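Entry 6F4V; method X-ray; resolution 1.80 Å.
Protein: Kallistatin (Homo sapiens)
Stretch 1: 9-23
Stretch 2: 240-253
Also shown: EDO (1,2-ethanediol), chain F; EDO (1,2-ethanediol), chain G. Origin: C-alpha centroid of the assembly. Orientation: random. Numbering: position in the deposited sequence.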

ATOM      1  N   ASN A   9       6.595  -3.415  -9.346  1.00 21.21           N
ATOM      2  CA  ASN A   9       5.790  -3.057  -8.190  1.00 20.92           C
ATOM      3  C   ASN A   9       6.291  -1.777  -7.490  1.00 20.22           C
ATOM      4  O   ASN A   9       5.483  -0.957  -7.047  1.00 19.96           O
ATOM      5  CB  ASN A   9       5.708  -4.240  -7.207  1.00 21.07           C
ATOM      6  CG  ASN A   9       4.775  -5.339  -7.678  1.00 21.54           C
ATOM      7  OD1 ASN A   9       3.984  -5.157  -8.607  1.00 21.39           O
ATOM      8  ND2 ASN A   9       4.838  -6.511  -7.001  1.00 21.55           N
ATOM      9  N   ALA A  10       7.604  -1.631  -7.362  1.00 20.44           N
ATOM     10  CA  ALA A  10       8.189  -0.436  -6.749  1.00 20.36           C
ATOM     11  C   ALA A  10       7.971   0.799  -7.630  1.00 20.89           C
ATOM     12  O   ALA A  10       7.681   1.872  -7.121  1.00 20.09           O
ATOM     13  CB  ALA A  10       9.662  -0.639  -6.463  1.00 20.80           C
ATOM     14  N   ASP A  11       8.113   0.632  -8.943  1.00 21.57           N
ATOM     15  CA  ASP A  11       7.856   1.712  -9.904  1.00 22.85           C
ATOM     16  C   ASP A  11       6.450   2.204  -9.747  1.00 21.89           C
ATOM     17  O   ASP A  11       6.230   3.399  -9.695  1.00 21.81           O
ATOM     18  CB  ASP A  11       8.122   1.218 -11.347  1.00 25.37           C
ATOM     19  CG  ASP A  11       7.653   2.202 -12.435  1.00 28.68           C
ATOM     20  OD1 ASP A  11       8.339   3.215 -12.590  1.00 31.10           O
ATOM     21  OD2 ASP A  11       6.603   1.962 -13.118  1.00 30.79           O
ATOM     22  N   PHE A  12       5.478   1.287  -9.722  1.00 21.27           N
ATOM     23  CA  PHE A  12       4.093   1.684  -9.524  1.00 20.86           C
ATOM     24  C   PHE A  12       3.893   2.424  -8.206  1.00 20.95           C
ATOM     25  O   PHE A  12       3.222   3.474  -8.170  1.00 19.91           O
ATOM     26  CB  PHE A  12       3.158   0.490  -9.589  1.00 21.48           C
ATOM     27  CG  PHE A  12       1.738   0.853  -9.385  1.00 21.81           C
ATOM     28  CD1 PHE A  12       1.035   1.511 -10.389  1.00 22.56           C
ATOM     29  CD2 PHE A  12       1.110   0.621  -8.185  1.00 22.52           C
ATOM     30  CE1 PHE A  12      -0.279   1.904 -10.209  1.00 22.81           C
ATOM     31  CE2 PHE A  12      -0.217   1.009  -8.001  1.00 23.71           C
ATOM     32  CZ  PHE A  12      -0.920   1.637  -9.033  1.00 23.75           C
ATOM     33  N   ALA A  13       4.464   1.858  -7.125  1.00 19.85           N
ATOM     34  CA  ALA A  13       4.359   2.486  -5.786  1.00 19.72           C
ATOM     35  C   ALA A  13       4.720   3.952  -5.786  1.00 19.79           C
ATOM     36  O   ALA A  13       3.936   4.811  -5.325  1.00 19.89           O
ATOM     37  CB  ALA A  13       5.215   1.764  -4.784  1.00 19.17           C
ATOM     38  N   PHE A  14       5.881   4.248  -6.353  1.00 20.49           N
ATOM     39  CA  PHE A  14       6.377   5.616  -6.360  1.00 21.06           C
ATOM     40  C   PHE A  14       5.697   6.536  -7.389  1.00 21.54           C
ATOM     41  O   PHE A  14       5.569   7.732  -7.141  1.00 20.93           O
ATOM     42  CB  PHE A  14       7.901   5.645  -6.411  1.00 21.54           C
ATOM     43  CG  PHE A  14       8.525   5.136  -5.124  1.00 22.18           C
ATOM     44  CD1 PHE A  14       8.476   5.906  -3.965  1.00 22.70           C
ATOM     45  CD2 PHE A  14       9.095   3.869  -5.048  1.00 22.50           C
ATOM     46  CE1 PHE A  14       8.999   5.435  -2.758  1.00 22.41           C
ATOM     47  CE2 PHE A  14       9.607   3.388  -3.831  1.00 22.94           C
ATOM     48  CZ  PHE A  14       9.577   4.177  -2.699  1.00 22.85           C
ATOM     49  N   ARG A  15       5.212   5.972  -8.490  1.00 21.72           N
ATOM     50  CA  ARG A  15       4.386   6.732  -9.442  1.00 22.53           C
ATOM     51  C   ARG A  15       3.067   7.150  -8.799  1.00 22.16           C
ATOM     52  O   ARG A  15       2.629   8.312  -8.960  1.00 21.29           O
ATOM     53  CB  ARG A  15       4.135   5.948 -10.736  1.00 23.56           C
ATOM     54  CG  ARG A  15       5.291   6.027 -11.747  1.00 24.77           C
ATOM     55  CD  ARG A  15       4.878   5.530 -13.123  1.00 26.78           C
ATOM     56  NE  ARG A  15       4.675   4.104 -13.103  1.00 26.59           N
ATOM     57  CZ  ARG A  15       3.544   3.439 -13.350  1.00 26.27           C
ATOM     58  NH1 ARG A  15       2.417   4.031 -13.737  1.00 26.87           N
ATOM     59  NH2 ARG A  15       3.574   2.116 -13.239  1.00 25.73           N
ATOM     60  N   PHE A  16       2.427   6.216  -8.072  1.00 21.75           N
ATOM     61  CA  PHE A  16       1.162   6.508  -7.411  1.00 21.67           C
ATOM     62  C   PHE A  16       1.364   7.592  -6.352  1.00 21.53           C
ATOM     63  O   PHE A  16       0.607   8.565  -6.289  1.00 20.96           O
ATOM     64  CB  PHE A  16       0.533   5.248  -6.809  1.00 21.95           C
ATOM     65  CG  PHE A  16      -0.873   5.441  -6.319  1.00 22.40           C
ATOM     66  CD1 PHE A  16      -1.129   5.927  -5.031  1.00 23.21           C
ATOM     67  CD2 PHE A  16      -1.942   5.104  -7.110  1.00 23.73           C
ATOM     68  CE1 PHE A  16      -2.416   6.113  -4.580  1.00 23.84           C
ATOM     69  CE2 PHE A  16      -3.250   5.274  -6.655  1.00 23.99           C
ATOM     70  CZ  PHE A  16      -3.491   5.774  -5.381  1.00 23.55           C
ATOM     71  N   TYR A  17       2.377   7.415  -5.520  1.00 21.64           N
ATOM     72  CA  TYR A  17       2.710   8.396  -4.469  1.00 21.56           C
ATOM     73  C   TYR A  17       2.895   9.778  -5.110  1.00 22.15           C
ATOM     74  O   TYR A  17       2.360  10.792  -4.642  1.00 22.36           O
ATOM     75  CB  TYR A  17       3.953   7.981  -3.669  1.00 21.30           C
ATOM     76  CG  TYR A  17       4.222   8.997  -2.604  1.00 21.41           C
ATOM     77  CD1 TYR A  17       3.562   8.957  -1.407  1.00 21.47           C
ATOM     78  CD2 TYR A  17       5.004  10.111  -2.878  1.00 21.81           C
ATOM     79  CE1 TYR A  17       3.723   9.970  -0.461  1.00 22.43           C
ATOM     80  CE2 TYR A  17       5.149  11.160  -1.972  1.00 21.86           C
ATOM     81  CZ  TYR A  17       4.519  11.088  -0.759  1.00 22.85           C
ATOM     82  OH  TYR A  17       4.656  12.158   0.136  1.00 24.22           O
ATOM     83  N   TYR A  18       3.713   9.824  -6.139  1.00 23.34           N
ATOM     84  CA  TYR A  18       4.049  11.118  -6.748  1.00 24.82           C
ATOM     85  C   TYR A  18       2.801  11.857  -7.245  1.00 24.85           C
ATOM     86  O   TYR A  18       2.677  13.064  -7.063  1.00 24.76           O
ATOM     87  CB  TYR A  18       5.022  10.946  -7.882  1.00 26.33           C
ATOM     88  CG  TYR A  18       5.492  12.277  -8.442  1.00 29.23           C
ATOM     89  CD1 TYR A  18       6.570  12.945  -7.857  1.00 30.16           C
ATOM     90  CD2 TYR A  18       4.863  12.864  -9.535  1.00 31.11           C
ATOM     91  CE1 TYR A  18       7.019  14.159  -8.366  1.00 33.17           C
ATOM     92  CE2 TYR A  18       5.311  14.091 -10.056  1.00 32.50           C
ATOM     93  CZ  TYR A  18       6.395  14.721  -9.464  1.00 33.73           C
ATOM     94  OH  TYR A  18       6.881  15.938  -9.930  1.00 35.47           O
ATOM     95  N   LEU A  19       1.890  11.123  -7.863  1.00 25.15           N
ATOM     96  CA  LEU A  19       0.635  11.699  -8.387  1.00 26.25           C
ATOM     97  C   LEU A  19      -0.195  12.279  -7.232  1.00 26.04           C
ATOM     98  O   LEU A  19      -0.630  13.437  -7.291  1.00 27.11           O
ATOM     99  CB  LEU A  19      -0.162  10.651  -9.171  1.00 27.03           C
ATOM    100  CG  LEU A  19      -1.546  11.090  -9.737  1.00 28.86           C
ATOM    101  CD1 LEU A  19      -2.037  10.155 -10.813  1.00 30.93           C
ATOM    102  CD2 LEU A  19      -2.637  11.107  -8.697  1.00 30.73           C
ATOM    103  N   ILE A  20      -0.357  11.514  -6.149  1.00 25.07           N
ATOM    104  CA  ILE A  20      -1.151  11.975  -5.011  1.00 26.03           C
ATOM    105  C   ILE A  20      -0.512  13.201  -4.375  1.00 25.82           C
ATOM    106  O   ILE A  20      -1.189  14.190  -4.072  1.00 27.62           O
ATOM    107  CB  ILE A  20      -1.295  10.898  -3.884  1.00 26.88           C
ATOM    108  CG1 ILE A  20      -1.902   9.599  -4.431  1.00 27.46           C
ATOM    109  CG2 ILE A  20      -2.155  11.420  -2.728  1.00 27.35           C
ATOM    110  CD1 ILE A  20      -3.250   9.745  -5.089  1.00 28.51           C
ATOM    111  N   ALA A  21       0.782  13.126  -4.157  1.00 25.28           N
ATOM    112  CA  ALA A  21       1.519  14.208  -3.491  1.00 25.83           C
ATOM    113  C   ALA A  21       1.503  15.494  -4.306  1.00 28.46           C
ATOM    114  O   ALA A  21       1.503  16.586  -3.756  1.00 28.47           O
ATOM    115  CB  ALA A  21       2.946  13.793  -3.224  1.00 25.12           C
ATOM    116  N   SER A  22       1.524  15.348  -5.624  1.00 29.42           N
ATOM    117  CA  SER A  22       1.540  16.523  -6.480  1.00 31.96           C
ATOM    118  C   SER A  22       0.122  17.081  -6.689  1.00 32.42           C
ATOM    119  O   SER A  22      -0.032  18.300  -6.788  1.00 33.07           O
ATOM    120  CB  SER A  22       2.336  16.207  -7.742  1.00 33.06           C
ATOM    121  OG  SER A  22       1.612  15.357  -8.512  1.00 36.91           O
ATOM    122  N   GLU A  23      -0.915  16.235  -6.714  1.00 32.22           N
ATOM    123  CA  GLU A  23      -2.301  16.700  -6.905  1.00 33.59           C
ATOM    124  C   GLU A  23      -2.948  17.216  -5.618  1.00 35.76           C
ATOM    125  O   GLU A  23      -3.757  18.148  -5.681  1.00 35.99           O
ATOM    126  CB  GLU A  23      -3.172  15.627  -7.550  1.00 34.45           C
ATOM    127  CG  GLU A  23      -2.764  15.368  -9.001  1.00 33.92           C
ATOM    128  CD  GLU A  23      -3.624  14.377  -9.720  1.00 34.74           C
ATOM    129  OE1 GLU A  23      -4.577  13.840  -9.127  1.00 36.13           O
ATOM    130  OE2 GLU A  23      -3.337  14.128 -10.910  1.00 35.17           O
ATOM    131  N   MET A 240      10.062  19.220   1.910  1.00 30.89           N
ATOM    132  CA  MET A 240       9.310  18.016   1.587  1.00 29.98           C
ATOM    133  C   MET A 240       9.204  17.841   0.087  1.00 29.96           C
ATOM    134  O   MET A 240       9.452  16.748  -0.434  1.00 26.10           O
ATOM    135  CB  MET A 240       7.894  18.045   2.205  1.00 30.02           C
ATOM    136  CG  MET A 240       7.022  16.853   1.814  1.00 29.43           C
ATOM    137  SD  MET A 240       7.713  15.241   2.258  1.00 28.78           S
ATOM    138  CE  MET A 240       7.366  15.184   4.027  1.00 29.39           C
ATOM    139  N   ARG A 241       8.836  18.914  -0.630  1.00 30.90           N
ATOM    140  CA  ARG A 241       8.698  18.785  -2.086  1.00 32.71           C
ATOM    141  C   ARG A 241       9.974  18.371  -2.786  1.00 30.07           C
ATOM    142  O   ARG A 241       9.914  17.578  -3.741  1.00 27.93           O
ATOM    143  CB  ARG A 241       8.129  20.052  -2.769  1.00 37.71           C
ATOM    144  CG  ARG A 241       6.608  20.127  -2.778  1.00 42.25           C
ATOM    145  CD  ARG A 241       5.943  18.914  -3.426  1.00 44.99           C
ATOM    146  NE  ARG A 241       6.183  18.780  -4.868  1.00 48.84           N
ATOM    147  CZ  ARG A 241       5.935  17.680  -5.591  1.00 50.15           C
ATOM    148  NH1 ARG A 241       5.482  16.567  -5.017  1.00 47.90           N
ATOM    149  NH2 ARG A 241       6.162  17.695  -6.905  1.00 51.32           N
ATOM    150  N   GLU A 242      11.112  18.882  -2.325  1.00 29.34           N
ATOM    151  CA  GLU A 242      12.401  18.533  -2.930  1.00 30.86           C
ATOM    152  C   GLU A 242      12.714  17.025  -2.823  1.00 28.19           C
ATOM    153  O   GLU A 242      13.283  16.389  -3.741  1.00 28.14           O
ATOM    154  CB  GLU A 242      13.550  19.314  -2.288  1.00 35.12           C
ATOM    155  CG  GLU A 242      13.381  20.830  -2.409  1.00 40.86           C
ATOM    156  CD  GLU A 242      14.695  21.604  -2.426  1.00 45.49           C
ATOM    157  OE1 GLU A 242      14.617  22.833  -2.690  1.00 53.61           O
ATOM    158  OE2 GLU A 242      15.796  21.013  -2.211  1.00 48.24           O
ATOM    159  N   ILE A 243      12.323  16.437  -1.703  1.00 26.70           N
ATOM    160  CA  ILE A 243      12.537  15.014  -1.519  1.00 25.08           C
ATOM    161  C   ILE A 243      11.536  14.211  -2.339  1.00 25.26           C
ATOM    162  O   ILE A 243      11.889  13.201  -2.983  1.00 24.55           O
ATOM    163  CB  ILE A 243      12.463  14.655  -0.022  1.00 25.00           C
ATOM    164  CG1 ILE A 243      13.511  15.444   0.789  1.00 25.42           C
ATOM    165  CG2 ILE A 243      12.634  13.176   0.157  1.00 23.80           C
ATOM    166  CD1 ILE A 243      14.925  15.337   0.279  1.00 26.20           C
ATOM    167  N   GLU A 244      10.292  14.679  -2.377  1.00 25.26           N
ATOM    168  CA  GLU A 244       9.272  13.995  -3.182  1.00 25.54           C
ATOM    169  C   GLU A 244       9.658  13.926  -4.666  1.00 25.73           C
ATOM    170  O   GLU A 244       9.390  12.912  -5.332  1.00 24.61           O
ATOM    171  CB  GLU A 244       7.906  14.658  -2.982  1.00 25.98           C
ATOM    172  CG  GLU A 244       7.319  14.407  -1.597  1.00 25.79           C
ATOM    173  CD  GLU A 244       5.958  15.055  -1.384  1.00 27.24           C
ATOM    174  OE1 GLU A 244       5.696  16.109  -1.981  1.00 28.99           O
ATOM    175  OE2 GLU A 244       5.139  14.545  -0.606  1.00 26.76           O
ATOM    176  N   GLU A 245      10.334  14.973  -5.174  1.00 27.82           N
ATOM    177  CA  GLU A 245      10.773  15.022  -6.588  1.00 29.42           C
ATOM    178  C   GLU A 245      11.780  13.952  -6.924  1.00 29.21           C
ATOM    179  O   GLU A 245      11.900  13.601  -8.073  1.00 29.50           O
ATOM    180  CB  GLU A 245      11.402  16.356  -6.989  1.00 32.08           C
ATOM    181  CG  GLU A 245      10.466  17.537  -6.971  1.00 34.68           C
ATOM    182  CD  GLU A 245       9.447  17.585  -8.085  1.00 37.66           C
ATOM    183  OE1 GLU A 245       9.314  16.676  -8.947  1.00 37.99           O
ATOM    184  OE2 GLU A 245       8.757  18.623  -8.075  1.00 43.57           O
ATOM    185  N   VAL A 246      12.487  13.425  -5.927  1.00 27.07           N
ATOM    186  CA  VAL A 246      13.491  12.399  -6.156  1.00 27.47           C
ATOM    187  C   VAL A 246      13.134  11.055  -5.497  1.00 25.82           C
ATOM    188  O   VAL A 246      13.991  10.156  -5.429  1.00 26.37           O
ATOM    189  CB  VAL A 246      14.905  12.881  -5.710  1.00 27.93           C
ATOM    190  CG1 VAL A 246      15.346  14.087  -6.550  1.00 30.47           C
ATOM    191  CG2 VAL A 246      14.979  13.182  -4.222  1.00 28.42           C
ATOM    192  N   LEU A 247      11.891  10.914  -5.016  1.00 25.05           N
ATOM    193  CA  LEU A 247      11.493   9.690  -4.321  1.00 24.34           C
ATOM    194  C   LEU A 247      11.155   8.585  -5.359  1.00 24.36           C
ATOM    195  O   LEU A 247      10.035   8.534  -5.914  1.00 24.80           O
ATOM    196  CB  LEU A 247      10.328   9.981  -3.404  1.00 24.54           C
ATOM    197  CG  LEU A 247      10.032   8.898  -2.381  1.00 24.10           C
ATOM    198  CD1 LEU A 247      11.080   8.807  -1.283  1.00 24.12           C
ATOM    199  CD2 LEU A 247       8.658   9.151  -1.784  1.00 24.75           C
ATOM    200  N   THR A 248      12.148   7.740  -5.637  1.00 23.72           N
ATOM    201  CA  THR A 248      12.060   6.718  -6.658  1.00 23.95           C
ATOM    202  C   THR A 248      12.535   5.392  -6.083  1.00 23.24           C
ATOM    203  O   THR A 248      13.191   5.362  -5.050  1.00 23.93           O
ATOM    204  CB  THR A 248      13.013   7.037  -7.834  1.00 24.86           C
ATOM    205  OG1 THR A 248      14.353   7.113  -7.318  1.00 23.86           O
ATOM    206  CG2 THR A 248      12.640   8.348  -8.512  1.00 26.12           C
ATOM    207  N   PRO A 249      12.262   4.287  -6.784  1.00 24.11           N
ATOM    208  CA  PRO A 249      12.855   3.006  -6.336  1.00 24.65           C
ATOM    209  C   PRO A 249      14.370   3.065  -6.240  1.00 24.79           C
ATOM    210  O   PRO A 249      14.934   2.557  -5.268  1.00 25.05           O
ATOM    211  CB  PRO A 249      12.420   2.016  -7.417  1.00 24.83           C
ATOM    212  CG  PRO A 249      11.188   2.608  -7.968  1.00 24.74           C
ATOM    213  CD  PRO A 249      11.416   4.103  -7.967  1.00 24.23           C
ATOM    214  N   GLU A 250      15.006   3.768  -7.180  1.00 24.93           N
ATOM    215  CA  GLU A 250      16.456   3.912  -7.184  1.00 26.45           C
ATOM    216  C   GLU A 250      16.951   4.678  -5.958  1.00 24.90           C
ATOM    217  O   GLU A 250      17.962   4.315  -5.373  1.00 24.54           O
ATOM    218  CB  GLU A 250      16.954   4.582  -8.488  1.00 28.64           C
ATOM    219  CG  GLU A 250      16.685   3.747  -9.735  1.00 31.34           C
ATOM    220  CD  GLU A 250      15.218   3.696 -10.183  1.00 32.91           C
ATOM    221  OE1 GLU A 250      14.404   4.596  -9.839  1.00 32.38           O
ATOM    222  OE2 GLU A 250      14.876   2.733 -10.917  1.00 36.61           O
ATOM    223  N   MET A 251      16.219   5.706  -5.534  1.00 24.30           N
ATOM    224  CA  MET A 251      16.604   6.445  -4.345  1.00 24.61           C
ATOM    225  C   MET A 251      16.431   5.583  -3.079  1.00 23.89           C
ATOM    226  O   MET A 251      17.302   5.599  -2.198  1.00 22.85           O
ATOM    227  CB  MET A 251      15.803   7.728  -4.210  1.00 25.41           C
ATOM    228  CG  MET A 251      16.284   8.687  -3.147  1.00 27.37           C
ATOM    229  SD  MET A 251      18.005   9.155  -3.362  1.00 30.88           S
ATOM    230  CE  MET A 251      17.922  10.133  -4.851  1.00 30.19           C
ATOM    231  N   LEU A 252      15.327   4.834  -2.999  1.00 23.85           N
ATOM    232  CA  LEU A 252      15.117   3.944  -1.848  1.00 24.40           C
ATOM    233  C   LEU A 252      16.282   2.943  -1.742  1.00 25.40           C
ATOM    234  O   LEU A 252      16.809   2.720  -0.661  1.00 24.82           O
ATOM    235  CB  LEU A 252      13.787   3.206  -1.973  1.00 25.27           C
ATOM    236  CG  LEU A 252      13.420   2.350  -0.750  1.00 26.59           C
ATOM    237  CD1 LEU A 252      13.163   3.246   0.466  1.00 28.00           C
ATOM    238  CD2 LEU A 252      12.227   1.479  -1.103  1.00 27.89           C
ATOM    239  N   MET A 253      16.705   2.397  -2.880  1.00 26.18           N
ATOM    240  CA  MET A 253      17.835   1.459  -2.896  1.00 28.52           C
ATOM    241  C   MET A 253      19.148   2.096  -2.548  1.00 26.71           C
ATOM    242  O   MET A 253      19.959   1.481  -1.866  1.00 25.98           O
ATOM    243  CB  MET A 253      17.907   0.687  -4.209  1.00 32.90           C
ATOM    244  CG  MET A 253      16.787  -0.374  -4.265  1.00 37.53           C
ATOM    245  SD  MET A 253      16.824  -1.599  -2.907  0.74 44.95           S
ATOM    246  CE  MET A 253      15.487  -1.080  -1.839  1.00 42.39           C
TER
HETATM  247  C1  EDO F 403       9.397  11.755  -9.390  1.00 63.35           C
HETATM  248  O1  EDO F 403      10.431  11.390 -10.303  1.00 62.45           O
HETATM  249  C2  EDO F 403       9.438  10.810  -8.197  1.00 61.72           C
HETATM  250  O2  EDO F 403       8.738   9.610  -8.524  1.00 59.65           O
HETATM  251  C1  EDO G 404      -5.417  12.737  -5.683  1.00 59.55           C
HETATM  252  O1  EDO G 404      -6.035  13.565  -6.680  1.00 56.62           O
HETATM  253  C2  EDO G 404      -6.113  12.908  -4.336  1.00 61.47           C
HETATM  254  O2  EDO G 404      -6.855  11.734  -3.980  1.00 61.68           O
HETATM  255  O   HOH W   1       7.333   9.111  -5.428  1.00 27.30           O
HETATM  256  O   HOH W   2       3.277  17.257  -1.813  1.00 32.57           O

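Phe14 covers the most surface in this contact, 113 of the 626 Å² buried between the stretches. Its CA-to-CB bond points toward the second stretch, and with chi1 at -69° (m) the ring packs against Leu247, Thr248 and Pro249, with Thr248 C over one face. Three apolar side chains meet it: Phe14 CE1 lies 3.6 Å from Leu247 CG, Phe14 CD2 3.7 Å from Pro249 CD, and Phe14 CZ 4.1 Å from Leu252 CD2, the last at the ring edge. A large flat side chain suits this buried position because it reaches all three at once. Pro249 also packs its CG 3.9 Å from Ala10 CB; Ala10 CA and Pro249 CA are 5.8 Å apart, and the small Ala10 side chain fits against the Pro249 ring. Leu247 extends the apolar patch, its CD2 3.9 Å from Tyr17 CD2.

Polar contacts secure the other end. Tyr17, chi1 -179° (t), donates from OH to Glu244 OE2 at 2.5 Å, a short hydrogen bond to a buried carboxylate. Glu244 OE1 receives Arg241 NH1 at 3.1 Å in a salt bridge, and water 2 donates to both Glu244 OE1 and Ala21 O, 2.7 Å each. Tyr18, covering 69 Å², starts sideways, but with chi1 at -174° (t) its long phenol comes nearer, and Tyr18 OH donates to Glu245 OE1 at 2.7 Å. Near Phe14, water 1 joins the backbones, donating to Phe14 O and Leu247 O at 2.8 Å each.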